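Local atomic coordinates of RNA-dependent RNA polymerase (Toscana virus, PDB entry 6QW0), a protein that carries at its N-terminus the cap-snatching endonuclease, a manganese-binding nuclease that probably cleaves capped host RNAs to prime viral transcription. Residues 12-17 against 157-162; 19-24 against 174-179; 122-127 against 161-166. One frame throughout, in Å; residues are numbered along the deposited sequence. Where two conformers were deposited one is given.

Contact 1. Residues 12-17 against 157-162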
loop_
_atom_site.group_PDB
_atom_site.type_symbol
_atom_site.label_atom_id
_atom_site.label_comp_id
_atom_site.label_asym_id
_atom_site.label_seq_id
_atom_site.Cartn_x
_atom_site.Cartn_y
_atom_site.Cartn_z
ATOM N N PRO A 12 -19.838 -16.127 7.089
ATOM C CA PRO A 12 -19.708 -14.920 7.916
ATOM C C PRO A 12 -20.700 -13.854 7.483
ATOM O O PRO A 12 -21.239 -13.887 6.378
ATOM C CB PRO A 12 -18.271 -14.460 7.653
ATOM C CG PRO A 12 -17.957 -14.984 6.280
ATOM C CD PRO A 12 -18.729 -16.271 6.126
ATOM N N VAL A 13 -20.920 -12.883 8.381
ATOM C CA VAL A 13 -21.786 -11.755 8.057
ATOM C C VAL A 13 -21.217 -11.028 6.851
ATOM O O VAL A 13 -20.036 -10.659 6.826
ATOM C CB VAL A 13 -21.910 -10.801 9.254
ATOM C CG1 VAL A 13 -22.597 -9.495 8.828
ATOM C CG2 VAL A 13 -22.687 -11.452 10.387
ATOM N N ARG A 14 -22.062 -10.817 5.845
ATOM C CA ARG A 14 -21.666 -10.149 4.611
ATOM C C ARG A 14 -21.872 -8.652 4.797
ATOM O O ARG A 14 -22.998 -8.148 4.725
ATOM C CB ARG A 14 -22.476 -10.697 3.440
ATOM C CG ARG A 14 -22.191 -12.167 3.150
ATOM C CD ARG A 14 -23.216 -12.765 2.186
ATOM N NE ARG A 14 -24.555 -12.795 2.767
ATOM C CZ ARG A 14 -25.560 -12.002 2.400
ATOM N NH1 ARG A 14 -25.405 -11.109 1.428
ATOM N NH2 ARG A 14 -26.734 -12.113 3.005
ATOM N N ALA A 15 -20.780 -7.942 5.064
ATOM C CA ALA A 15 -20.830 -6.517 5.346
ATOM C C ALA A 15 -19.442 -5.947 5.142
ATOM O O ALA A 15 -18.459 -6.682 5.037
ATOM C CB ALA A 15 -21.296 -6.227 6.780
ATOM N N LEU A 16 -19.385 -4.617 5.095
ATOM C CA LEU A 16 -18.123 -3.889 4.993
ATOM C C LEU A 16 -17.654 -3.453 6.381
ATOM O O LEU A 16 -18.414 -2.823 7.122
ATOM C CB LEU A 16 -18.297 -2.667 4.094
ATOM C CG LEU A 16 -17.107 -1.701 3.995
ATOM C CD1 LEU A 16 -15.904 -2.434 3.436
ATOM C CD2 LEU A 16 -17.476 -0.496 3.117
ATOM N N THR A 17 -16.411 -3.796 6.724
ATOM C CA THR A 17 -15.770 -3.349 7.966
ATOM C C THR A 17 -14.700 -2.324 7.626
ATOM O O THR A 17 -13.856 -2.563 6.754
ATOM C CB THR A 17 -15.152 -4.525 8.718
ATOM O OG1 THR A 17 -16.160 -5.482 9.053
ATOM C CG2 THR A 17 -14.445 -4.070 10.004
ATOM N N ARG A 157 -19.872 -4.983 -3.044
ATOM C CA ARG A 157 -19.333 -6.333 -3.139
ATOM C C ARG A 157 -19.316 -7.048 -1.793
ATOM O O ARG A 157 -19.198 -8.274 -1.759
ATOM C CB ARG A 157 -17.940 -6.279 -3.781
ATOM C CG ARG A 157 -18.084 -6.111 -5.314
ATOM C CD ARG A 157 -16.931 -5.388 -6.017
ATOM N NE ARG A 157 -17.345 -5.111 -7.402
ATOM C CZ ARG A 157 -18.100 -4.074 -7.750
ATOM N NH1 ARG A 157 -18.513 -3.204 -6.823
ATOM N NH2 ARG A 157 -18.462 -3.910 -9.018
ATOM N N SER A 158 -19.459 -6.324 -0.683
ATOM C CA SER A 158 -19.543 -6.991 0.609
ATOM C C SER A 158 -20.792 -7.850 0.730
ATOM O O SER A 158 -20.862 -8.684 1.640
ATOM C CB SER A 158 -19.478 -5.954 1.752
ATOM O OG SER A 158 -20.692 -5.238 1.943
ATOM N N ALA A 159 -21.755 -7.684 -0.176
ATOM C CA ALA A 159 -22.919 -8.554 -0.194
ATOM C C ALA A 159 -22.569 -9.957 -0.656
ATOM O O ALA A 159 -23.345 -10.892 -0.412
ATOM C CB ALA A 159 -23.982 -7.972 -1.115
ATOM N N ILE A 160 -21.429 -10.111 -1.326
ATOM C CA ILE A 160 -20.969 -11.392 -1.858
ATOM C C ILE A 160 -20.056 -12.072 -0.850
ATOM O O ILE A 160 -20.301 -13.216 -0.451
ATOM C CB ILE A 160 -20.261 -11.191 -3.202
ATOM C CG1 ILE A 160 -21.223 -10.554 -4.204
ATOM C CG2 ILE A 160 -19.706 -12.524 -3.730
ATOM C CD1 ILE A 160 -20.578 -10.265 -5.510
ATOM N N LYS A 161 -18.995 -11.371 -0.427
ATOM C CA LYS A 161 -18.099 -11.836 0.612
ATOM C C LYS A 161 -17.802 -10.626 1.480
ATOM O O LYS A 161 -17.641 -9.521 0.948
ATOM C CB LYS A 161 -16.778 -12.404 0.071
ATOM C CG LYS A 161 -16.951 -13.597 -0.858
ATOM C CD LYS A 161 -15.656 -13.913 -1.599
ATOM C CE LYS A 161 -15.870 -15.040 -2.602
ATOM N NZ LYS A 161 -14.957 -14.921 -3.778
ATOM N N PRO A 162 -17.693 -10.802 2.794
ATOM C CA PRO A 162 -17.361 -9.662 3.659
ATOM C C PRO A 162 -16.012 -9.069 3.281
ATOM O O PRO A 162 -15.066 -9.784 2.945
ATOM C CB PRO A 162 -17.343 -10.272 5.065
ATOM C CG PRO A 162 -17.127 -11.718 4.847
ATOM C CD PRO A 162 -17.772 -12.064 3.548
#
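Pro162 packs against Pro12 and the backbone of Val13. The two proline rings cross at about a right angle, CG of Pro12 lying 3.7 Å from CG of Pro162, while Pro162 CB sits 3.2 Å from the carbonyl O of Val13. A little further along, Pro162 CA approaches Ala15 O in a CA-H...O contact of 3.5 Å. Ser158 completes the close-packed part: its CB rests 3.4 Å from the carbonyl carbon of Ala15. In the conformer described, with chi1 at 76°, Ser158 OG stands between its own backbone N and carbonyl carbon; it is hydrogen-bonded to Leu155 O in the preceding helix, and its approach to Leu16 N is too poorly angled for a bond. Leu16 itself turns to Cys154 and Leu155 of helix 136-157.

The outer side is looser and belongs to Arg14, an exposed residue modelled in two conformers. In the one described, CG lies anti to the carbonyl carbon (chi1 -65°), and CB passes 3.1 Å from Ser158 O. The chain bends at chi3, and NH1 reaches Ala159 O at 2.8 Å with an N-H...O angle of 158°. This oxygen lies at the guanidinium edge, near its plane, and receives the bond on a lone pair in its own carbonyl plane. The methyls of Ala15 and Ala159 both point away from the opposite segment. The two prolines, Ser158 and the Arg14 chain thus share the packing between the N-terminal segment and the loop after helix 136-157, whereas the polar link is a single hydrogen bond from an arginine modelled in two conformers.

Contact 2. Residues 19-24 against 174-179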
loop_
_atom_site.group_PDB
_atom_site.type_symbol
_atom_site.label_atom_id
_atom_site.label_comp_id
_atom_site.label_asym_id
_atom_site.label_seq_id
_atom_site.Cartn_x
_atom_site.Cartn_y
_atom_site.Cartn_z
ATOM N N HIS A 19 -11.907 -0.335 9.895
ATOM C CA HIS A 19 -11.304 -0.028 11.184
ATOM C C HIS A 19 -10.878 1.440 11.195
ATOM O O HIS A 19 -10.623 2.019 10.140
ATOM C CB HIS A 19 -10.096 -0.935 11.452
ATOM C CG HIS A 19 -10.463 -2.368 11.674
ATOM N ND1 HIS A 19 -10.659 -2.903 12.929
ATOM C CD2 HIS A 19 -10.690 -3.373 10.796
ATOM C CE1 HIS A 19 -10.992 -4.177 12.815
ATOM N NE2 HIS A 19 -11.012 -4.488 11.530
ATOM N N PRO A 20 -10.848 2.075 12.370
ATOM C CA PRO A 20 -10.566 3.523 12.424
ATOM C C PRO A 20 -9.128 3.840 12.041
ATOM O O PRO A 20 -8.202 3.102 12.375
ATOM C CB PRO A 20 -10.846 3.893 13.890
ATOM C CG PRO A 20 -10.765 2.585 14.637
ATOM C CD PRO A 20 -11.212 1.513 13.678
ATOM N N LEU A 21 -8.953 4.951 11.323
ATOM C CA LEU A 21 -7.619 5.434 10.985
ATOM C C LEU A 21 -6.896 5.918 12.232
ATOM O O LEU A 21 -7.483 6.571 13.099
ATOM C CB LEU A 21 -7.699 6.567 9.965
ATOM C CG LEU A 21 -8.222 6.213 8.567
ATOM C CD1 LEU A 21 -8.552 7.487 7.822
ATOM C CD2 LEU A 21 -7.241 5.330 7.757
ATOM N N ARG A 22 -5.613 5.579 12.315
ATOM C CA ARG A 22 -4.735 5.985 13.401
ATOM C C ARG A 22 -3.553 6.759 12.836
ATOM O O ARG A 22 -3.094 6.505 11.714
ATOM C CB ARG A 22 -4.225 4.766 14.181
ATOM C CG ARG A 22 -5.355 3.940 14.833
ATOM C CD ARG A 22 -4.857 2.592 15.345
ATOM N NE ARG A 22 -3.605 2.739 16.079
ATOM C CZ ARG A 22 -2.910 1.733 16.602
ATOM N NH1 ARG A 22 -3.345 0.484 16.485
ATOM N NH2 ARG A 22 -1.772 1.980 17.239
ATOM N N ARG A 23 -3.027 7.675 13.645
ATOM C CA ARG A 23 -1.820 8.406 13.280
ATOM C C ARG A 23 -0.611 7.772 13.949
ATOM O O ARG A 23 -0.631 7.485 15.152
ATOM C CB ARG A 23 -1.923 9.882 13.666
ATOM C CG ARG A 23 -3.130 10.583 13.073
ATOM C CD ARG A 23 -2.901 12.078 12.935
ATOM N NE ARG A 23 -3.964 12.699 12.149
ATOM C CZ ARG A 23 -3.947 13.961 11.741
ATOM N NH1 ARG A 23 -2.917 14.748 12.049
ATOM N NH2 ARG A 23 -4.959 14.433 11.032
ATOM N N TYR A 24 0.437 7.554 13.163
ATOM C CA TYR A 24 1.685 6.968 13.622
ATOM C C TYR A 24 2.814 7.931 13.303
ATOM O O TYR A 24 2.841 8.513 12.220
ATOM C CB TYR A 24 1.985 5.649 12.918
ATOM C CG TYR A 24 1.008 4.525 13.157
ATOM C CD1 TYR A 24 1.188 3.650 14.207
ATOM C CD2 TYR A 24 -0.056 4.312 12.295
ATOM C CE1 TYR A 24 0.334 2.590 14.416
ATOM C CE2 TYR A 24 -0.934 3.252 12.505
ATOM C CZ TYR A 24 -0.717 2.398 13.567
ATOM O OH TYR A 24 -1.546 1.326 13.804
ATOM N N GLY A 174 5.616 10.140 9.123
ATOM C CA GLY A 174 4.783 9.118 9.733
ATOM C C GLY A 174 3.820 8.507 8.732
ATOM O O GLY A 174 3.988 8.640 7.528
ATOM N N VAL A 175 2.800 7.848 9.281
ATOM C CA VAL A 175 1.825 7.085 8.516
ATOM C C VAL A 175 0.463 7.291 9.149
ATOM O O VAL A 175 0.350 7.315 10.376
ATOM C CB VAL A 175 2.200 5.585 8.512
ATOM C CG1 VAL A 175 1.043 4.727 8.069
ATOM C CG2 VAL A 175 3.429 5.334 7.640
ATOM N N VAL A 176 -0.567 7.450 8.320
ATOM C CA VAL A 176 -1.954 7.343 8.761
ATOM C C VAL A 176 -2.499 6.039 8.199
ATOM O O VAL A 176 -2.488 5.834 6.980
ATOM C CB VAL A 176 -2.796 8.539 8.306
ATOM C CG1 VAL A 176 -4.243 8.359 8.753
ATOM C CG2 VAL A 176 -2.212 9.825 8.892
ATOM N N SER A 177 -2.957 5.154 9.084
ATOM C CA SER A 177 -3.399 3.832 8.640
ATOM C C SER A 177 -4.392 3.275 9.645
ATOM O O SER A 177 -4.317 3.574 10.837
ATOM C CB SER A 177 -2.215 2.861 8.502
ATOM O OG SER A 177 -2.647 1.598 7.993
ATOM N N ASN A 178 -5.303 2.424 9.166
ATOM C CA ASN A 178 -6.145 1.673 10.087
ATOM C C ASN A 178 -5.649 0.241 10.289
ATOM O O ASN A 178 -6.304 -0.540 10.989
ATOM C CB ASN A 178 -7.630 1.710 9.653
ATOM C CG ASN A 178 -7.871 1.262 8.224
ATOM O OD1 ASN A 178 -6.948 1.073 7.440
ATOM N ND2 ASN A 178 -9.148 1.110 7.876
ATOM N N LEU A 179 -4.485 -0.104 9.745
ATOM C CA LEU A 179 -3.797 -1.291 10.225
ATOM C C LEU A 179 -3.188 -1.006 11.597
ATOM O O LEU A 179 -3.011 0.149 11.999
ATOM C CB LEU A 179 -2.708 -1.729 9.239
ATOM C CG LEU A 179 -3.195 -2.251 7.886
ATOM C CD1 LEU A 179 -2.035 -2.244 6.876
ATOM C CD2 LEU A 179 -3.780 -3.653 8.032
HETATM O O HOH W 1 -7.444 0.680 13.240
#
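Tyr24 OH donates to Leu179 O at 2.6 Å, on a lone pair in the carbonyl plane, and is also hydrogen-bonded to the backbone N of Leu181. Two backbone groups of the turn beyond strand 174-177 therefore hold the phenol. Tyr24 CG is anti to the carbonyl carbon (chi1 -64°); the ring turns an edge to Val175 O, with CD2 near Val175 CG1. Arg22, bent at chi3, lays its guanidinium over the hydroxyl, which lies 3.1 Å above the centre of that plane; Arg22 NH1 forms a salt bridge to Asp180. The nearby positive charge could polarise the phenol and favour its role as donor.

Between the backbones, Arg22 with Ser177 and Tyr24 with Val175 are hydrogen-bonded antiparallel pairs, joined by two N-H...O bonds each; Arg23 with Val176 is the non-hydrogen-bonded pair between them. At one end Gly174 CA comes 3.2 Å from Tyr24 O, an approach that the lack of a CB allows.

At the other end Asn178 takes over. Its ND2 donates to His19 O at 2.9 Å; His19 O lies in the amide plane of Asn178, and ND2 is tilted 31° from the carbonyl plane of His19. ND2 also bonds Leu165 O, while OD1 accepts from Ile167 N. A water donates to both Pro20 O and Asn178 O. Leu21 CB packs on Val176 CG1 at 4.1 Å, on the side facing helix 136-157. Ser177 OG accepts from Leu179 N at 3.1 Å, forming an ST turn, and is also hydrogen-bonded to Ile167 O of neighbouring strand 163-171. The whole is an antiparallel strand pair in the mixed sheet of the endonuclease, ended by an ST turn, with Asn178 bonding to His19 O and to strand 163-171.

Contact 3. Residues 122-127 against 161-166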
loop_
_atom_site.group_PDB
_atom_site.type_symbol
_atom_site.label_atom_id
_atom_site.label_comp_id
_atom_site.label_asym_id
_atom_site.label_seq_id
_atom_site.Cartn_x
_atom_site.Cartn_y
_atom_site.Cartn_z
ATOM N N GLY A 122 -13.212 -16.990 3.703
ATOM C CA GLY A 122 -14.154 -16.276 2.871
ATOM C C GLY A 122 -14.248 -14.789 3.117
ATOM O O GLY A 122 -15.237 -14.176 2.705
ATOM N N HIS A 123 -13.283 -14.202 3.809
ATOM C CA HIS A 123 -13.203 -12.758 3.908
ATOM C C HIS A 123 -12.337 -12.226 2.776
ATOM O O HIS A 123 -11.471 -12.931 2.247
ATOM C CB HIS A 123 -12.621 -12.335 5.259
ATOM C CG HIS A 123 -13.548 -12.547 6.420
ATOM N ND1 HIS A 123 -13.535 -13.695 7.184
ATOM C CD2 HIS A 123 -14.503 -11.750 6.960
ATOM C CE1 HIS A 123 -14.449 -13.602 8.134
ATOM N NE2 HIS A 123 -15.056 -12.436 8.015
ATOM N N VAL A 124 -12.581 -10.976 2.396
ATOM C CA VAL A 124 -11.772 -10.296 1.391
ATOM C C VAL A 124 -11.213 -9.023 2.006
ATOM O O VAL A 124 -11.949 -8.245 2.618
ATOM C CB VAL A 124 -12.578 -9.974 0.124
ATOM C CG1 VAL A 124 -11.705 -9.192 -0.854
ATOM C CG2 VAL A 124 -13.101 -11.273 -0.518
ATOM N N TYR A 125 -9.910 -8.819 1.862
ATOM C CA TYR A 125 -9.249 -7.647 2.415
ATOM C C TYR A 125 -8.803 -6.764 1.258
ATOM O O TYR A 125 -8.097 -7.224 0.356
ATOM C CB TYR A 125 -8.083 -8.061 3.316
ATOM C CG TYR A 125 -8.547 -8.920 4.475
ATOM C CD1 TYR A 125 -8.981 -8.346 5.661
ATOM C CD2 TYR A 125 -8.614 -10.308 4.356
ATOM C CE1 TYR A 125 -9.437 -9.137 6.715
ATOM C CE2 TYR A 125 -9.077 -11.098 5.396
ATOM C CZ TYR A 125 -9.480 -10.509 6.572
ATOM O OH TYR A 125 -9.932 -11.302 7.603
ATOM N N VAL A 126 -9.247 -5.510 1.265
ATOM C CA VAL A 126 -8.894 -4.544 0.228
ATOM C C VAL A 126 -7.955 -3.528 0.866
ATOM O O VAL A 126 -8.278 -2.954 1.911
ATOM C CB VAL A 126 -10.146 -3.871 -0.364
ATOM C CG1 VAL A 126 -9.767 -2.762 -1.327
ATOM C CG2 VAL A 126 -11.046 -4.916 -1.058
ATOM N N VAL A 127 -6.778 -3.336 0.262
ATOM C CA VAL A 127 -5.741 -2.476 0.833
ATOM C C VAL A 127 -5.340 -1.444 -0.212
ATOM O O VAL A 127 -5.081 -1.794 -1.367
ATOM C CB VAL A 127 -4.508 -3.277 1.299
ATOM C CG1 VAL A 127 -3.522 -2.351 2.004
ATOM C CG2 VAL A 127 -4.911 -4.415 2.231
ATOM N N LYS A 161 -18.995 -11.371 -0.427
ATOM C CA LYS A 161 -18.099 -11.836 0.612
ATOM C C LYS A 161 -17.802 -10.626 1.480
ATOM O O LYS A 161 -17.641 -9.521 0.948
ATOM C CB LYS A 161 -16.778 -12.404 0.071
ATOM C CG LYS A 161 -16.951 -13.597 -0.858
ATOM C CD LYS A 161 -15.656 -13.913 -1.599
ATOM C CE LYS A 161 -15.870 -15.040 -2.602
ATOM N NZ LYS A 161 -14.957 -14.921 -3.778
ATOM N N PRO A 162 -17.693 -10.802 2.794
ATOM C CA PRO A 162 -17.361 -9.662 3.659
ATOM C C PRO A 162 -16.012 -9.069 3.281
ATOM O O PRO A 162 -15.066 -9.784 2.945
ATOM C CB PRO A 162 -17.343 -10.272 5.065
ATOM C CG PRO A 162 -17.127 -11.718 4.847
ATOM C CD PRO A 162 -17.772 -12.064 3.548
ATOM N N ILE A 163 -15.943 -7.742 3.321
ATOM C CA ILE A 163 -14.728 -7.008 2.982
ATOM C C ILE A 163 -14.305 -6.172 4.185
ATOM O O ILE A 163 -15.148 -5.561 4.846
ATOM C CB ILE A 163 -14.950 -6.106 1.746
ATOM C CG1 ILE A 163 -15.190 -6.942 0.489
ATOM C CG2 ILE A 163 -13.756 -5.128 1.546
ATOM C CD1 ILE A 163 -15.630 -6.107 -0.717
ATOM N N SER A 164 -12.998 -6.116 4.446
ATOM C CA SER A 164 -12.427 -5.104 5.327
ATOM C C SER A 164 -11.546 -4.203 4.475
ATOM O O SER A 164 -10.754 -4.708 3.670
ATOM C CB SER A 164 -11.622 -5.742 6.463
ATOM O OG SER A 164 -12.471 -6.487 7.323
ATOM N N LEU A 165 -11.706 -2.883 4.621
ATOM C CA LEU A 165 -11.009 -1.910 3.783
ATOM C C LEU A 165 -9.907 -1.249 4.602
ATOM O O LEU A 165 -10.193 -0.597 5.611
ATOM C CB LEU A 165 -11.969 -0.847 3.246
ATOM C CG LEU A 165 -11.367 0.335 2.481
ATOM C CD1 LEU A 165 -10.601 -0.133 1.241
ATOM C CD2 LEU A 165 -12.470 1.320 2.084
ATOM N N TYR A 166 -8.658 -1.389 4.149
ATOM C CA TYR A 166 -7.501 -0.859 4.866
ATOM C C TYR A 166 -6.763 0.148 3.994
ATOM O O TYR A 166 -6.647 -0.037 2.778
ATOM C CB TYR A 166 -6.532 -1.974 5.281
ATOM C CG TYR A 166 -7.009 -2.824 6.434
ATOM C CD1 TYR A 166 -7.068 -2.304 7.733
ATOM C CD2 TYR A 166 -7.424 -4.146 6.221
ATOM C CE1 TYR A 166 -7.494 -3.081 8.797
ATOM C CE2 TYR A 166 -7.862 -4.931 7.275
ATOM C CZ TYR A 166 -7.912 -4.390 8.554
ATOM O OH TYR A 166 -8.335 -5.164 9.611
#
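Strands 124-131 and 163-171 are the two parallel strands of a beta-alpha-beta unit, connected through helix 136-157, and their first halves pair here from Val124 with Ile163 to Val127 with Tyr166. Four bonds alternate across them: Val124 N to Pro162 O, Ser164 N to Val124 O, Val126 N to Ser164 O and Tyr166 N to Val126 O, the last 2.8 Å long with an N-H...O angle of 171°.

On one face the branched side chains interlock. Val126 puts CG2 3.8 Å from Ile163 CG2 and, with CG1 anti to its backbone N (chi1 174°), sets CG1 3.8 Å from Leu165 CD1. Val124 CG2 meets CD of Lys161, whose extended chain leads on to a salt bridge between NZ and Glu118.

On the other face, Tyr125 and Tyr166 lie side by side and point the same way, touching rim to rim through CD1 of Tyr125 and CE2 of Tyr166 at 3.9 Å; Ser164 CB also touches CD1 of Tyr125. At the start, in the conformer given, the side chains of His123 and Pro162 cross at about a right angle, His123 CD2 3.4 Å from Pro162 CG.

Strand 115-118 borders Val124 and Val127, and strand 16-17 borders Ile163 and Ser164, while Phe94 and Phe98 of helix 94-98 pack on the valine and isoleucine face.

All three contacts reach one mixed sheet, and strand 163-171 lies among them: it takes part in contact 3, adjoins contact 1 through strand 16-17, and neighbours strand 174-177 of contact 2. Contact 1, whose centre is about 8 Å from that of contact 3, shares Lys161 and Pro162 with it at the strand's entrance; Thr17 then bonds to Ile163 and Leu165. Contact 2 is centred about 17 Å from contact 3 and 22 Å from contact 1. Along the chain contacts 1 and 2 interleave, and contact 3 nests inside the loop closed by contact 2. The N-terminal segment thus runs along the sheet whose strand 124-131 carries the manganese-site residues Glu128 and Phe129, in a PD-(D/E)XK-type nuclease.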